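Local coordinates for protein antigen, P35 (Borreliella spielmanii A14S, PDB 6HPN) that is an outer surface protein, probably a lipoprotein, of the PFam54 family, orthologous to BBA64 of the Lyme disease spirochaete, and is thought to contribute to pathogenesis, at residues Ser84-Glu89 with Lys165-Val170. Residues are numbered along the deposited sequence; the frame is centred on the assembly and turned at random.
Sequences SLNFNE and KWLKDV
W166 of helix 146-179 gives its indole N-H to S84. Its CG lies anti to the backbone N (chi1 162°), which brings the indole NE1 up to S84. W166 NE1 donates to S84 OG at 3.0 Å. The bond is bent, with an N-H...O angle of 138°, and OG lies 28° out of the indole plane. S84 OG is also hydrogen-bonded to L81 O of helix 75-84, so the hydroxyl links that helix to helix 146-179.

L85 adds the apolar half of the contact. Its CD2 methyl comes obliquely against the NE1, CE2 and CZ2 atoms of the indole, 3.6 Å from W166 CE2. The same methyl, L85 CD2, meets V170 CG2 at 3.8 Å. V170 CG2 in turn lies over one face of the W166 ring, offset toward the rim. L85 CD2 is thus packed against both W166 and V170. I92 of helix 89-102 also touches L85.

L167 packs beside this group. L167 CD2 rests on the backbone of the turn, 3.7 Å from L85 CA. L167 CD1 lies 3.7 Å from N86 ND2, and the two side chains cross at about a right angle. The other end of the amide, N86 OD1, accepts a hydrogen bond from K163 NZ.

N86 has positive phi and is the C-prime residue of a Schellman motif, with N86 N bonded to T83 O and F87 N to Y82 O. The contact packs this helix-ending turn, which leads into helix 89-102, against long helix 146-179 in the all-helical domain that forms the C-terminal part of this PFam54 protein.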
# COMPACT_ATOMS: atom_id res chain seq x y z
N SER A 84 -1.69 1.55 4.48
CA SER A 84 -1.61 2.18 3.14
C SER A 84 -2.55 3.39 3.09
O SER A 84 -2.31 4.25 2.25
CB SER A 84 -1.92 1.21 2.03
OG SER A 84 -3.30 1.22 1.70
N LEU A 85 -3.59 3.43 3.93
CA LEU A 85 -4.50 4.61 4.05
C LEU A 85 -4.24 5.35 5.37
O LEU A 85 -5.16 6.05 5.79
CB LEU A 85 -5.95 4.16 3.99
CG LEU A 85 -6.30 3.40 2.72
CD1 LEU A 85 -7.55 2.57 2.91
CD2 LEU A 85 -6.45 4.38 1.57
N ASN A 86 -3.05 5.19 5.96
CA ASN A 86 -2.56 5.93 7.15
C ASN A 86 -3.34 5.51 8.40
O ASN A 86 -3.35 6.26 9.38
CB ASN A 86 -2.58 7.45 6.92
CG ASN A 86 -1.43 7.94 6.05
OD1 ASN A 86 -0.46 7.21 5.81
ND2 ASN A 86 -1.53 9.17 5.58
N PHE A 87 -3.98 4.34 8.38
CA PHE A 87 -4.84 3.87 9.49
C PHE A 87 -5.80 4.98 9.95
O PHE A 87 -6.02 5.16 11.17
CB PHE A 87 -3.98 3.35 10.64
CG PHE A 87 -4.56 2.09 11.20
CD1 PHE A 87 -5.78 2.11 11.85
CD2 PHE A 87 -3.97 0.86 10.94
CE1 PHE A 87 -6.37 0.94 12.28
CE2 PHE A 87 -4.55 -0.31 11.39
CZ PHE A 87 -5.76 -0.27 12.05
N ASN A 88 -6.37 5.73 9.01
CA ASN A 88 -7.44 6.71 9.28
C ASN A 88 -8.77 5.97 9.20
O ASN A 88 -9.20 5.69 8.07
CB ASN A 88 -7.37 7.86 8.29
CG ASN A 88 -8.43 8.91 8.53
OD1 ASN A 88 -9.59 8.61 8.87
ND2 ASN A 88 -8.05 10.15 8.33
N GLU A 89 -9.37 5.61 10.34
CA GLU A 89 -10.61 4.81 10.43
C GLU A 89 -11.70 5.44 9.55
O GLU A 89 -12.37 4.69 8.79
CB GLU A 89 -11.18 4.75 11.84
CG GLU A 89 -10.53 3.70 12.74
CD GLU A 89 -9.20 4.15 13.32
OE1 GLU A 89 -8.68 5.22 12.87
OE2 GLU A 89 -8.70 3.44 14.22
N LYS A 165 -0.47 9.72 -4.14
CA LYS A 165 -1.46 9.63 -5.24
C LYS A 165 -2.62 8.69 -4.82
O LYS A 165 -3.78 9.04 -5.05
CB LYS A 165 -0.75 9.21 -6.53
CG LYS A 165 -1.63 9.09 -7.78
CD LYS A 165 -1.62 10.27 -8.73
CE LYS A 165 -2.73 10.22 -9.76
NZ LYS A 165 -3.98 10.85 -9.24
N TRP A 166 -2.32 7.58 -4.16
CA TRP A 166 -3.34 6.62 -3.66
C TRP A 166 -4.30 7.28 -2.64
O TRP A 166 -5.55 7.16 -2.78
CB TRP A 166 -2.57 5.43 -3.07
CG TRP A 166 -3.34 4.53 -2.14
CD1 TRP A 166 -3.07 4.27 -0.83
CD2 TRP A 166 -4.47 3.71 -2.48
NE1 TRP A 166 -3.95 3.36 -0.32
CE2 TRP A 166 -4.82 3.00 -1.32
CE3 TRP A 166 -5.22 3.52 -3.65
CZ2 TRP A 166 -5.89 2.10 -1.30
CZ3 TRP A 166 -6.27 2.64 -3.62
CH2 TRP A 166 -6.60 1.93 -2.47
N LEU A 167 -3.75 7.92 -1.63
CA LEU A 167 -4.52 8.69 -0.62
C LEU A 167 -5.33 9.81 -1.31
O LEU A 167 -6.49 10.04 -0.91
CB LEU A 167 -3.54 9.27 0.39
CG LEU A 167 -2.87 8.26 1.32
CD1 LEU A 167 -1.58 8.84 1.87
CD2 LEU A 167 -3.78 7.85 2.46
N LYS A 168 -4.73 10.52 -2.26
CA LYS A 168 -5.42 11.56 -3.06
C LYS A 168 -6.64 10.92 -3.75
O LYS A 168 -7.82 11.34 -3.48
CB LYS A 168 -4.35 12.19 -3.96
CG LYS A 168 -4.85 13.07 -5.09
CD LYS A 168 -5.51 14.32 -4.60
CE LYS A 168 -5.97 15.20 -5.75
NZ LYS A 168 -7.18 15.97 -5.36
N ASP A 169 -6.44 9.89 -4.56
CA ASP A 169 -7.54 9.27 -5.35
C ASP A 169 -8.65 8.81 -4.39
O ASP A 169 -9.85 9.03 -4.70
CB ASP A 169 -7.01 8.19 -6.29
CG ASP A 169 -6.26 8.77 -7.48
OD1 ASP A 169 -6.25 9.99 -7.63
OD2 ASP A 169 -5.64 8.02 -8.23
N VAL A 170 -8.26 8.26 -3.23
CA VAL A 170 -9.19 7.74 -2.19
C VAL A 170 -9.98 8.89 -1.56
O VAL A 170 -11.19 8.73 -1.39
CB VAL A 170 -8.46 6.92 -1.11
CG1 VAL A 170 -9.24 6.88 0.19
CG2 VAL A 170 -8.16 5.50 -1.58